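Local atomic coordinates of sulfotransferase (Mycobacterium tuberculosis, PDB entry 2ZQ5), a protein that probably transfers a sulfuryl group from an activated sulfate donor to an acceptor molecule. Residues A18-L23 with A68-L73; D204-Y209 with L242-P247; R72-S77 with E126-R131. One frame throughout, in Å; residues are numbered along the deposited sequence.

Contact 1: A18-L23 with A68-L73; sequences ASATKL and ALVARL
The methyl group of Ala-20 is the bump here, and three side chains of helix 55-81 make the hollow that takes it. Leu-69, Val-70 and Leu-73 stand around CB of Ala-20 in a triangle. Leu-69 offers its own CB, 3.9 Å from CB of Ala-20. Val-70 comes in with CG2, which lies 3.8 Å from that same methyl and slightly closer, 3.7 Å, to CA of Ala-20, so this branch also rubs along the helix backbone. Leu-73 closes the third corner with CD1, 3.9 Å from CB of Ala-20. Its CG is anti to the carbonyl carbon (chi1 -73°), a torsion that carries the methyl across the gap until it also lies near the backbone N of Thr-21. The hydroxyl of Thr-21 takes no bond across the interface; it is tied to O of Leu-26 just past its own helix.

Leu-23, one turn further on, adds a shoulder at the exposed margin. With CG anti to the backbone N, it crosses Val-70 at about a right angle, and its CD2 lies 4.0 Å from CG2 of Val-70. That valine branch is therefore wedged between Ala-20 and Leu-23, filling the dip between them. With an alanine at the centre, the two axes approach to 8.8 Å.

On the flanks, Leu-69 also leans on Leu-16 and Leu-73 on Val-24, so residues four apart line up on both helices. Together with the crossing angle of -57°, this is consistent with ridges-into-grooves packing of i/i+4 rows, here laying the N-terminal helix 13-24 obliquely over the long helix 55-81.

Contact 2: D204-Y209 with L242-P247; sequences DWTPSY and LMATYP
A chi1 of -88° swings the ring of Tyr-209 over towards Leu-242, and Thr-245, with OG1 anti to the carbonyl carbon (chi1 -54°), turns both its branches to the same tyrosine; in this way helix 206-219 meets the last turn of helix 239-245. The tyrosine ring is laid alongside Leu-242, whose backbone N sits over one ring face. CD2 of Tyr-209 is 3.7 Å from CA of Leu-242, and CE2 of Tyr-209 meets CB of Leu-242 at 3.9 Å, the two side chains crossing obliquely. The edge of the ring receives CE3 of Trp-205 in its plane, so Leu-242 and Trp-205 together limit how the ring can turn. The Tyr-209 hydroxyl bonds to OG of Ser-234, which holds the far end of the ring in place.

Thr-245 works with both branches. Its OG1 rests on CB of Tyr-209 at 3.4 Å, a van der Waals touch, since that hydroxyl is already engaged with O of Ala-241 in its own helix. Its CG2, anti to the backbone N, reaches O of Tyr-209 at 3.5 Å and also lies over one face of the Tyr-246 ring, near the rim. Tyr-246 meets the Tyr-209 ring edge with CE2, while its hydroxyl goes to ND1 of His-212.

Asp-204 caps the first helix. Its OD1 accepts from N of Thr-206 at 3.1 Å, from above the carboxylate plane, and from OG1 of Thr-206 at 2.7 Å, through the syn lone pair.

Helix 239-245 runs between the parallel strands 227-231 and 250-255, and Tyr-246 leans on Phe-95 of the strand between them. The arrangement belongs to a beta-alpha-beta crossover of the P-loop-like sulfotransferase fold, with helix 206-219 packed beside it.

Contact 3: R72-S77 with E126-R131; sequences RLLSQS and EYPQPR
A proline-rich loop, leaving helix 122-126 just after strand 117-119, runs past the side of the long helix 55-81 here. Leu-74 carries most of the grip. Its CG is anti to the carbonyl carbon (chi1 -67°), and both methyls are spread over one face of the Tyr-127 ring. CD1 of Leu-74 stands over the middle, 4.0 Å from the centroid of the Tyr-127 ring and 12° off its normal, a CH-pi contact. CD2 of Leu-74 lies nearer the phenol end, 3.8 Å from CZ of Tyr-127. The two side chains cross at about a right angle.

Tyr-127 is where the chain abandons helical geometry, so ring and proline come from the turn out of the helix that follows the edge strand of the parallel sheet. The side-chain amide of Gln-129 braces that turn: NE2 of Gln-129 donates to O of Tyr-127 at 3.0 Å, lying in the carbonyl plane on a lone pair.

Pro-128 faces the helix with its ring. CD of Pro-128 touches CB of Leu-74 at 4.1 Å, while OG of Ser-75 pushes against CB of Pro-128 at 3.2 Å; that hydroxyl is bonded to OD1 of Asn-215 and NE2 of Gln-180. A single water donates both to O of Leu-74, at 2.8 Å, and to O of Pro-128, at 3.0 Å.

Helix 55-81 is the common thread of contacts 1 and 3, whose segments overlap at Arg-72 and Leu-73 and whose centres are about 11 Å apart. Along its length it first receives helix 13-24 and then, a turn later, the loop after helix 122-126, so it joins the N-terminal helices to the part of the chain carrying the parallel sheet. Contact 2 comes last in sequence, with its centre about 25 Å from that of contact 1 and 20 Å from that of contact 3, and touches neither. Helix 206-219 still connects the regions: its beginning makes contact 2, and its Asn-215 meets Ser-75 and Pro-128 of contact 3.

Contact 1: A18-L23 with A68-L73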
ATOM      1  N   ALA A  18      22.674  -5.506   7.612  1.00 11.40           N
ATOM      2  CA  ALA A  18      23.252  -6.624   8.347  1.00 10.86           C
ATOM      3  C   ALA A  18      22.176  -7.460   9.037  1.00 11.16           C
ATOM      4  O   ALA A  18      22.233  -8.691   9.016  1.00 11.59           O
ATOM      5  CB  ALA A  18      24.262  -6.115   9.368  1.00 11.05           C
ATOM      6  N   SER A  19      21.193  -6.801   9.647  1.00 10.03           N
ATOM      7  CA  SER A  19      20.119  -7.518  10.328  1.00 10.05           C
ATOM      8  C   SER A  19      19.252  -8.301   9.350  1.00  9.34           C
ATOM      9  O   SER A  19      18.775  -9.390   9.666  1.00 11.15           O
ATOM     10  CB  SER A  19      19.236  -6.550  11.121  1.00 11.66           C
ATOM     11  OG  SER A  19      19.947  -5.985  12.206  1.00 14.76           O
ATOM     12  N   ALA A  20      19.030  -7.738   8.166  1.00  9.23           N
ATOM     13  CA  ALA A  20      18.226  -8.416   7.157  1.00  9.03           C
ATOM     14  C   ALA A  20      18.960  -9.679   6.725  1.00  8.71           C
ATOM     15  O   ALA A  20      18.371 -10.757   6.646  1.00  9.37           O
ATOM     16  CB  ALA A  20      17.999  -7.499   5.959  1.00  9.02           C
ATOM     17  N   THR A  21      20.251  -9.537   6.449  1.00  9.00           N
ATOM     18  CA  THR A  21      21.066 -10.674   6.034  1.00 10.54           C
ATOM     19  C   THR A  21      21.181 -11.717   7.142  1.00 11.92           C
ATOM     20  O   THR A  21      21.211 -12.919   6.874  1.00 12.44           O
ATOM     21  CB  THR A  21      22.477 -10.214   5.618  1.00 10.83           C
ATOM     22  OG1 THR A  21      22.390  -9.470   4.397  1.00 11.18           O
ATOM     23  CG2 THR A  21      23.397 -11.411   5.413  1.00 10.67           C
ATOM     24  N   LYS A  22      21.239 -11.263   8.388  1.00 12.19           N
ATOM     25  CA  LYS A  22      21.350 -12.180   9.513  1.00 12.48           C
ATOM     26  C   LYS A  22      20.105 -13.054   9.623  1.00 12.80           C
ATOM     27  O   LYS A  22      20.193 -14.240   9.939  1.00 16.28           O
ATOM     28  CB  LYS A  22      21.551 -11.395  10.811  1.00 12.90           C
ATOM     29  CG  LYS A  22      21.709 -12.258  12.055  1.00 17.40           C
ATOM     30  CD  LYS A  22      21.826 -11.391  13.296  1.00 20.13           C
ATOM     31  CE  LYS A  22      21.923 -12.224  14.561  1.00 23.40           C
ATOM     32  NZ  LYS A  22      21.950 -11.360  15.775  1.00 25.53           N
ATOM     33  N   LEU A  23      18.947 -12.469   9.338  1.00 11.96           N
ATOM     34  CA  LEU A  23      17.686 -13.192   9.432  1.00 11.80           C
ATOM     35  C   LEU A  23      17.472 -14.281   8.376  1.00 13.22           C
ATOM     36  O   LEU A  23      17.110 -15.407   8.714  1.00 14.26           O
ATOM     37  CB  LEU A  23      16.516 -12.202   9.392  1.00 13.38           C
ATOM     38  CG  LEU A  23      15.121 -12.781   9.629  1.00 14.01           C
ATOM     39  CD1 LEU A  23      15.039 -13.372  11.030  1.00 17.25           C
ATOM     40  CD2 LEU A  23      14.079 -11.685   9.455  1.00 16.27           C
ATOM     41  N   ALA A  68      11.430  -4.531   5.319  1.00  7.37           N
ATOM     42  CA  ALA A  68      11.419  -4.041   3.949  1.00  7.39           C
ATOM     43  C   ALA A  68      12.647  -4.562   3.208  1.00  7.41           C
ATOM     44  O   ALA A  68      12.556  -4.961   2.047  1.00  7.16           O
ATOM     45  CB  ALA A  68      11.401  -2.517   3.938  1.00  7.93           C
ATOM     46  N   LEU A  69      13.794  -4.565   3.881  1.00  7.56           N
ATOM     47  CA  LEU A  69      15.029  -5.038   3.270  1.00  7.29           C
ATOM     48  C   LEU A  69      15.032  -6.553   3.096  1.00  7.01           C
ATOM     49  O   LEU A  69      15.598  -7.067   2.133  1.00  6.60           O
ATOM     50  CB  LEU A  69      16.243  -4.595   4.093  1.00  6.28           C
ATOM     51  CG  LEU A  69      16.502  -3.084   4.094  1.00  7.15           C
ATOM     52  CD1 LEU A  69      17.820  -2.803   4.806  1.00  9.24           C
ATOM     53  CD2 LEU A  69      16.555  -2.560   2.666  1.00  9.47           C
ATOM     54  N   VAL A  70      14.401  -7.269   4.021  1.00  8.49           N
ATOM     55  CA  VAL A  70      14.330  -8.719   3.898  1.00  7.92           C
ATOM     56  C   VAL A  70      13.473  -9.043   2.676  1.00  9.35           C
ATOM     57  O   VAL A  70      13.806  -9.934   1.896  1.00  8.10           O
ATOM     58  CB  VAL A  70      13.709  -9.371   5.153  1.00  7.81           C
ATOM     59  CG1 VAL A  70      13.359 -10.828   4.868  1.00  9.65           C
ATOM     60  CG2 VAL A  70      14.693  -9.292   6.310  1.00 10.63           C
ATOM     61  N   ALA A  71      12.375  -8.308   2.507  1.00  8.49           N
ATOM     62  CA  ALA A  71      11.486  -8.512   1.366  1.00  7.28           C
ATOM     63  C   ALA A  71      12.254  -8.229   0.077  1.00  7.45           C
ATOM     64  O   ALA A  71      12.094  -8.933  -0.927  1.00  6.78           O
ATOM     65  CB  ALA A  71      10.265  -7.587   1.474  1.00  8.22           C
ATOM     66  N   ARG A  72      13.081  -7.189   0.108  1.00  6.83           N
ATOM     67  CA  ARG A  72      13.889  -6.820  -1.047  1.00  7.10           C
ATOM     68  C   ARG A  72      14.796  -8.002  -1.407  1.00  6.85           C
ATOM     69  O   ARG A  72      14.903  -8.387  -2.573  1.00  7.28           O
ATOM     70  CB  ARG A  72      14.737  -5.586  -0.724  1.00  7.09           C
ATOM     71  CG  ARG A  72      15.467  -5.024  -1.927  1.00  7.82           C
ATOM     72  CD  ARG A  72      16.416  -3.884  -1.555  1.00  7.98           C
ATOM     73  NE  ARG A  72      17.098  -3.402  -2.751  1.00  8.43           N
ATOM     74  CZ  ARG A  72      16.576  -2.540  -3.620  1.00  8.38           C
ATOM     75  NH1 ARG A  72      15.364  -2.038  -3.423  1.00  7.91           N
ATOM     76  NH2 ARG A  72      17.249  -2.221  -4.716  1.00 11.40           N
ATOM     77  N   LEU A  73      15.441  -8.578  -0.396  1.00  6.89           N
ATOM     78  CA  LEU A  73      16.326  -9.724  -0.597  1.00  8.31           C
ATOM     79  C   LEU A  73      15.576 -10.922  -1.171  1.00  7.92           C
ATOM     80  O   LEU A  73      16.086 -11.610  -2.055  1.00  7.65           O
ATOM     81  CB  LEU A  73      16.982 -10.134   0.724  1.00  7.89           C
ATOM     82  CG  LEU A  73      18.076  -9.224   1.288  1.00  7.06           C
ATOM     83  CD1 LEU A  73      18.368  -9.613   2.731  1.00  7.79           C
ATOM     84  CD2 LEU A  73      19.332  -9.326   0.429  1.00  8.31           C
TER

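Contact 2: D204-Y209 with L242-P247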
ATOM      1  N   ASP A 204      11.108  10.976  -8.355  1.00  8.95           N
ATOM      2  CA  ASP A 204      10.551  10.334  -9.532  1.00  8.31           C
ATOM      3  C   ASP A 204      10.255   8.910  -9.060  1.00  8.36           C
ATOM      4  O   ASP A 204      11.167   8.168  -8.691  1.00  9.43           O
ATOM      5  CB  ASP A 204      11.573  10.312 -10.669  1.00 10.85           C
ATOM      6  CG  ASP A 204      11.174   9.376 -11.787  1.00 14.85           C
ATOM      7  OD1 ASP A 204       9.956   9.191 -11.999  1.00 12.83           O
ATOM      8  OD2 ASP A 204      12.080   8.830 -12.453  1.00 19.11           O
ATOM      9  N   TRP A 205       8.977   8.542  -9.043  1.00  7.34           N
ATOM     10  CA  TRP A 205       8.575   7.213  -8.589  1.00  6.15           C
ATOM     11  C   TRP A 205       8.763   6.120  -9.633  1.00  5.96           C
ATOM     12  O   TRP A 205       8.598   4.938  -9.324  1.00  6.37           O
ATOM     13  CB  TRP A 205       7.096   7.199  -8.197  1.00  7.48           C
ATOM     14  CG  TRP A 205       6.711   7.906  -6.932  1.00  6.80           C
ATOM     15  CD1 TRP A 205       6.507   9.246  -6.767  1.00 10.14           C
ATOM     16  CD2 TRP A 205       6.339   7.286  -5.694  1.00  6.54           C
ATOM     17  NE1 TRP A 205       6.014   9.498  -5.504  1.00  9.32           N
ATOM     18  CE2 TRP A 205       5.901   8.313  -4.827  1.00  7.25           C
ATOM     19  CE3 TRP A 205       6.326   5.961  -5.236  1.00  6.56           C
ATOM     20  CZ2 TRP A 205       5.451   8.055  -3.528  1.00  7.05           C
ATOM     21  CZ3 TRP A 205       5.877   5.703  -3.944  1.00  7.88           C
ATOM     22  CH2 TRP A 205       5.445   6.746  -3.104  1.00  7.80           C
ATOM     23  N   THR A 206       9.107   6.488 -10.859  1.00  6.80           N
ATOM     24  CA  THR A 206       9.230   5.485 -11.908  1.00  6.75           C
ATOM     25  C   THR A 206      10.092   4.268 -11.573  1.00  6.97           C
ATOM     26  O   THR A 206       9.662   3.140 -11.776  1.00  6.34           O
ATOM     27  CB  THR A 206       9.695   6.119 -13.230  1.00  7.94           C
ATOM     28  OG1 THR A 206       8.843   7.231 -13.540  1.00 10.59           O
ATOM     29  CG2 THR A 206       9.589   5.105 -14.364  1.00  8.59           C
ATOM     30  N   PRO A 207      11.309   4.469 -11.046  1.00  6.75           N
ATOM     31  CA  PRO A 207      12.124   3.291 -10.732  1.00  7.05           C
ATOM     32  C   PRO A 207      11.433   2.356  -9.740  1.00  6.60           C
ATOM     33  O   PRO A 207      11.539   1.136  -9.850  1.00  6.79           O
ATOM     34  CB  PRO A 207      13.408   3.896 -10.170  1.00  8.19           C
ATOM     35  CG  PRO A 207      13.497   5.213 -10.891  1.00  8.21           C
ATOM     36  CD  PRO A 207      12.074   5.710 -10.838  1.00  7.56           C
ATOM     37  N   SER A 208      10.721   2.933  -8.776  1.00  6.35           N
ATOM     38  CA  SER A 208      10.010   2.134  -7.781  1.00  5.38           C
ATOM     39  C   SER A 208       8.859   1.369  -8.422  1.00  4.92           C
ATOM     40  O   SER A 208       8.592   0.225  -8.059  1.00  6.10           O
ATOM     41  CB  SER A 208       9.474   3.020  -6.655  1.00  7.05           C
ATOM     42  OG  SER A 208      10.530   3.522  -5.858  1.00  8.12           O
ATOM     43  N   TYR A 209       8.166   1.993  -9.369  1.00  5.32           N
ATOM     44  CA  TYR A 209       7.068   1.296 -10.028  1.00  4.93           C
ATOM     45  C   TYR A 209       7.586   0.230 -10.982  1.00  5.48           C
ATOM     46  O   TYR A 209       6.929  -0.784 -11.202  1.00  5.51           O
ATOM     47  CB  TYR A 209       6.140   2.285 -10.739  1.00  5.32           C
ATOM     48  CG  TYR A 209       5.057   2.800  -9.817  1.00  5.78           C
ATOM     49  CD1 TYR A 209       5.369   3.614  -8.726  1.00  6.43           C
ATOM     50  CD2 TYR A 209       3.728   2.416  -9.993  1.00  6.01           C
ATOM     51  CE1 TYR A 209       4.389   4.028  -7.829  1.00  5.35           C
ATOM     52  CE2 TYR A 209       2.732   2.828  -9.100  1.00  5.59           C
ATOM     53  CZ  TYR A 209       3.073   3.630  -8.021  1.00  5.23           C
ATOM     54  OH  TYR A 209       2.111   4.033  -7.124  1.00  6.26           O
ATOM     55  N   LEU A 242       3.133   5.421 -12.585  1.00  6.33           N
ATOM     56  CA  LEU A 242       2.227   4.315 -12.826  1.00  5.67           C
ATOM     57  C   LEU A 242       1.963   4.178 -14.324  1.00  6.51           C
ATOM     58  O   LEU A 242       2.098   3.089 -14.885  1.00  6.20           O
ATOM     59  CB  LEU A 242       0.920   4.556 -12.058  1.00  5.93           C
ATOM     60  CG  LEU A 242      -0.122   3.436 -11.974  1.00  5.43           C
ATOM     61  CD1 LEU A 242      -1.089   3.753 -10.843  1.00  7.16           C
ATOM     62  CD2 LEU A 242      -0.863   3.281 -13.295  1.00  7.07           C
ATOM     63  N   MET A 243       1.604   5.280 -14.975  1.00  5.57           N
ATOM     64  CA  MET A 243       1.324   5.238 -16.408  1.00  5.43           C
ATOM     65  C   MET A 243       2.568   4.951 -17.246  1.00  7.29           C
ATOM     66  O   MET A 243       2.472   4.330 -18.302  1.00  8.92           O
ATOM     67  CB  MET A 243       0.672   6.548 -16.867  1.00  7.10           C
ATOM     68  CG  MET A 243      -0.660   6.852 -16.188  1.00  7.73           C
ATOM     69  SD  MET A 243      -1.893   5.536 -16.384  1.00 16.43           S
ATOM     70  CE  MET A 243      -2.615   5.975 -17.947  1.00 17.93           C
ATOM     71  N   ALA A 244       3.733   5.393 -16.789  1.00  6.65           N
ATOM     72  CA  ALA A 244       4.960   5.135 -17.541  1.00  7.51           C
ATOM     73  C   ALA A 244       5.278   3.640 -17.504  1.00  8.68           C
ATOM     74  O   ALA A 244       5.769   3.068 -18.481  1.00 10.48           O
ATOM     75  CB  ALA A 244       6.119   5.931 -16.950  1.00  7.76           C
ATOM     76  N   THR A 245       4.985   3.015 -16.369  1.00  7.21           N
ATOM     77  CA  THR A 245       5.246   1.593 -16.169  1.00  7.29           C
ATOM     78  C   THR A 245       4.143   0.702 -16.737  1.00  6.72           C
ATOM     79  O   THR A 245       4.412  -0.394 -17.236  1.00  7.00           O
ATOM     80  CB  THR A 245       5.406   1.302 -14.665  1.00  6.77           C
ATOM     81  OG1 THR A 245       6.411   2.166 -14.124  1.00  7.89           O
ATOM     82  CG2 THR A 245       5.816  -0.144 -14.434  1.00  6.97           C
ATOM     83  N   TYR A 246       2.908   1.184 -16.659  1.00  6.51           N
ATOM     84  CA  TYR A 246       1.735   0.457 -17.142  1.00  7.48           C
ATOM     85  C   TYR A 246       0.932   1.423 -18.017  1.00  7.20           C
ATOM     86  O   TYR A 246      -0.105   1.937 -17.599  1.00  6.73           O
ATOM     87  CB  TYR A 246       0.878   0.020 -15.953  1.00  6.71           C
ATOM     88  CG  TYR A 246       1.609  -0.773 -14.889  1.00  6.46           C
ATOM     89  CD1 TYR A 246       1.838  -2.139 -15.042  1.00  7.01           C
ATOM     90  CD2 TYR A 246       2.036  -0.163 -13.708  1.00  5.42           C
ATOM     91  CE1 TYR A 246       2.464  -2.885 -14.042  1.00  6.48           C
ATOM     92  CE2 TYR A 246       2.667  -0.901 -12.701  1.00  5.76           C
ATOM     93  CZ  TYR A 246       2.874  -2.261 -12.873  1.00  5.90           C
ATOM     94  OH  TYR A 246       3.465  -3.008 -11.876  1.00  6.52           O
ATOM     95  N   PRO A 247       1.399   1.674 -19.250  1.00  8.07           N
ATOM     96  CA  PRO A 247       0.733   2.589 -20.185  1.00  9.29           C
ATOM     97  C   PRO A 247      -0.753   2.355 -20.442  1.00  7.80           C
ATOM     98  O   PRO A 247      -1.497   3.304 -20.704  1.00  9.32           O
ATOM     99  CB  PRO A 247       1.566   2.440 -21.459  1.00  9.04           C
ATOM    100  CG  PRO A 247       2.927   2.096 -20.937  1.00  9.79           C
ATOM    101  CD  PRO A 247       2.613   1.098 -19.854  1.00  9.83           C
TER

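Contact 3: R72-S77 with E126-R131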
ATOM      1  N   ARG A  72      13.081  -7.189   0.108  1.00  6.83           N
ATOM      2  CA  ARG A  72      13.889  -6.820  -1.047  1.00  7.10           C
ATOM      3  C   ARG A  72      14.796  -8.002  -1.407  1.00  6.85           C
ATOM      4  O   ARG A  72      14.903  -8.387  -2.573  1.00  7.28           O
ATOM      5  CB  ARG A  72      14.737  -5.586  -0.724  1.00  7.09           C
ATOM      6  CG  ARG A  72      15.467  -5.024  -1.927  1.00  7.82           C
ATOM      7  CD  ARG A  72      16.416  -3.884  -1.555  1.00  7.98           C
ATOM      8  NE  ARG A  72      17.098  -3.402  -2.751  1.00  8.43           N
ATOM      9  CZ  ARG A  72      16.576  -2.540  -3.620  1.00  8.38           C
ATOM     10  NH1 ARG A  72      15.364  -2.038  -3.423  1.00  7.91           N
ATOM     11  NH2 ARG A  72      17.249  -2.221  -4.716  1.00 11.40           N
ATOM     12  N   LEU A  73      15.441  -8.578  -0.396  1.00  6.89           N
ATOM     13  CA  LEU A  73      16.326  -9.724  -0.597  1.00  8.31           C
ATOM     14  C   LEU A  73      15.576 -10.922  -1.171  1.00  7.92           C
ATOM     15  O   LEU A  73      16.086 -11.610  -2.055  1.00  7.65           O
ATOM     16  CB  LEU A  73      16.982 -10.134   0.724  1.00  7.89           C
ATOM     17  CG  LEU A  73      18.076  -9.224   1.288  1.00  7.06           C
ATOM     18  CD1 LEU A  73      18.368  -9.613   2.731  1.00  7.79           C
ATOM     19  CD2 LEU A  73      19.332  -9.326   0.429  1.00  8.31           C
ATOM     20  N   LEU A  74      14.372 -11.176  -0.663  1.00  6.35           N
ATOM     21  CA  LEU A  74      13.572 -12.301  -1.137  1.00  6.31           C
ATOM     22  C   LEU A  74      13.191 -12.140  -2.604  1.00  6.77           C
ATOM     23  O   LEU A  74      13.233 -13.106  -3.366  1.00  7.36           O
ATOM     24  CB  LEU A  74      12.307 -12.466  -0.285  1.00  7.46           C
ATOM     25  CG  LEU A  74      12.530 -12.903   1.169  1.00  6.13           C
ATOM     26  CD1 LEU A  74      11.213 -12.849   1.932  1.00  8.36           C
ATOM     27  CD2 LEU A  74      13.111 -14.310   1.208  1.00  7.97           C
ATOM     28  N   SER A  75      12.821 -10.929  -3.006  1.00  7.19           N
ATOM     29  CA  SER A  75      12.460 -10.687  -4.402  1.00  6.39           C
ATOM     30  C   SER A  75      13.671 -10.860  -5.315  1.00  7.46           C
ATOM     31  O   SER A  75      13.571 -11.475  -6.377  1.00  7.43           O
ATOM     32  CB  SER A  75      11.883  -9.278  -4.582  1.00  6.78           C
ATOM     33  OG  SER A  75      10.523  -9.225  -4.184  1.00  5.72           O
ATOM     34  N   GLN A  76      14.814 -10.318  -4.904  1.00  7.84           N
ATOM     35  CA  GLN A  76      16.034 -10.423  -5.701  1.00  7.77           C
ATOM     36  C   GLN A  76      16.379 -11.892  -5.940  1.00  8.42           C
ATOM     37  O   GLN A  76      16.718 -12.292  -7.058  1.00  8.64           O
ATOM     38  CB  GLN A  76      17.194  -9.722  -4.990  1.00  9.70           C
ATOM     39  CG  GLN A  76      18.480  -9.664  -5.804  1.00 12.09           C
ATOM     40  CD  GLN A  76      18.273  -9.039  -7.168  1.00 14.31           C
ATOM     41  OE1 GLN A  76      17.710  -7.952  -7.286  1.00 11.80           O
ATOM     42  NE2 GLN A  76      18.727  -9.728  -8.212  1.00 18.88           N
ATOM     43  N   SER A  77      16.284 -12.694  -4.885  1.00  7.57           N
ATOM     44  CA  SER A  77      16.574 -14.119  -4.990  1.00  8.17           C
ATOM     45  C   SER A  77      15.535 -14.822  -5.857  1.00  8.21           C
ATOM     46  O   SER A  77      15.870 -15.697  -6.658  1.00  8.71           O
ATOM     47  CB  SER A  77      16.603 -14.755  -3.598  1.00  9.12           C
ATOM     48  OG  SER A  77      16.939 -16.132  -3.681  1.00  9.60           O
ATOM     49  N   GLU A 126       4.458 -10.659   1.488  1.00 13.02           N
ATOM     50  CA  GLU A 126       5.401 -10.817   2.590  1.00 14.05           C
ATOM     51  C   GLU A 126       6.570 -11.690   2.146  1.00 14.78           C
ATOM     52  O   GLU A 126       7.695 -11.521   2.617  1.00 16.10           O
ATOM     53  CB  GLU A 126       4.719 -11.472   3.795  1.00 14.64           C
ATOM     54  CG  GLU A 126       3.682 -10.615   4.511  1.00 19.34           C
ATOM     55  CD  GLU A 126       4.297  -9.589   5.448  1.00 20.91           C
ATOM     56  OE1 GLU A 126       5.500  -9.712   5.762  1.00 24.04           O
ATOM     57  OE2 GLU A 126       3.572  -8.668   5.883  1.00 22.84           O
ATOM     58  N   TYR A 127       6.296 -12.617   1.233  1.00 13.60           N
ATOM     59  CA  TYR A 127       7.318 -13.532   0.740  1.00 12.93           C
ATOM     60  C   TYR A 127       7.186 -13.707  -0.778  1.00 12.26           C
ATOM     61  O   TYR A 127       6.644 -14.704  -1.258  1.00 10.24           O
ATOM     62  CB  TYR A 127       7.160 -14.879   1.447  1.00 15.20           C
ATOM     63  CG  TYR A 127       8.418 -15.706   1.516  1.00 16.71           C
ATOM     64  CD1 TYR A 127       8.965 -16.068   2.746  1.00 17.03           C
ATOM     65  CD2 TYR A 127       9.051 -16.148   0.357  1.00 16.43           C
ATOM     66  CE1 TYR A 127      10.109 -16.857   2.821  1.00 16.99           C
ATOM     67  CE2 TYR A 127      10.198 -16.936   0.419  1.00 17.52           C
ATOM     68  CZ  TYR A 127      10.718 -17.287   1.654  1.00 18.14           C
ATOM     69  OH  TYR A 127      11.843 -18.078   1.720  1.00 19.49           O
ATOM     70  N   PRO A 128       7.685 -12.730  -1.552  1.00 11.25           N
ATOM     71  CA  PRO A 128       7.625 -12.761  -3.017  1.00 11.25           C
ATOM     72  C   PRO A 128       8.085 -14.081  -3.629  1.00 11.51           C
ATOM     73  O   PRO A 128       9.177 -14.575  -3.333  1.00 12.28           O
ATOM     74  CB  PRO A 128       8.512 -11.587  -3.418  1.00 11.75           C
ATOM     75  CG  PRO A 128       8.279 -10.616  -2.299  1.00 12.15           C
ATOM     76  CD  PRO A 128       8.365 -11.509  -1.085  1.00 12.26           C
ATOM     77  N   GLN A 129       7.240 -14.632  -4.492  1.00 10.15           N
ATOM     78  CA  GLN A 129       7.501 -15.899  -5.165  1.00 10.30           C
ATOM     79  C   GLN A 129       6.334 -16.169  -6.104  1.00 10.18           C
ATOM     80  O   GLN A 129       5.283 -15.540  -5.993  1.00  9.93           O
ATOM     81  CB  GLN A 129       7.570 -17.028  -4.137  1.00 11.55           C
ATOM     82  CG  GLN A 129       6.267 -17.193  -3.362  1.00 13.20           C
ATOM     83  CD  GLN A 129       6.365 -18.188  -2.227  1.00 15.46           C
ATOM     84  OE1 GLN A 129       6.431 -19.397  -2.445  1.00 18.17           O
ATOM     85  NE2 GLN A 129       6.378 -17.679  -1.002  1.00 14.45           N
ATOM     86  N   PRO A 130       6.503 -17.101  -7.052  1.00  9.40           N
ATOM     87  CA  PRO A 130       5.393 -17.392  -7.962  1.00  9.82           C
ATOM     88  C   PRO A 130       4.225 -17.970  -7.160  1.00  9.20           C
ATOM     89  O   PRO A 130       4.416 -18.839  -6.308  1.00 10.91           O
ATOM     90  CB  PRO A 130       5.996 -18.414  -8.923  1.00  9.70           C
ATOM     91  CG  PRO A 130       7.449 -18.026  -8.954  1.00 10.99           C
ATOM     92  CD  PRO A 130       7.738 -17.771  -7.499  1.00 11.01           C
ATOM     93  N   ARG A 131       3.021 -17.481  -7.424  1.00  8.51           N
ATOM     94  CA  ARG A 131       1.836 -17.954  -6.716  1.00  8.54           C
ATOM     95  C   ARG A 131       1.531 -19.415  -7.032  1.00  9.00           C
ATOM     96  O   ARG A 131       1.251 -19.765  -8.177  1.00  9.36           O
ATOM     97  CB  ARG A 131       0.630 -17.094  -7.092  1.00  7.79           C
ATOM     98  CG  ARG A 131      -0.638 -17.432  -6.328  1.00  7.92           C
ATOM     99  CD  ARG A 131      -1.842 -16.663  -6.847  1.00  8.09           C
ATOM    100  NE  ARG A 131      -1.702 -15.211  -6.746  1.00  8.41           N
ATOM    101  CZ  ARG A 131      -1.442 -14.407  -7.772  1.00  7.64           C
ATOM    102  NH1 ARG A 131      -1.283 -14.905  -8.993  1.00  9.00           N
ATOM    103  NH2 ARG A 131      -1.365 -13.096  -7.584  1.00  9.32           N
TER
HETATM  104  O   HOH W   1      11.945 -15.478  -2.558  1.00 16.03           O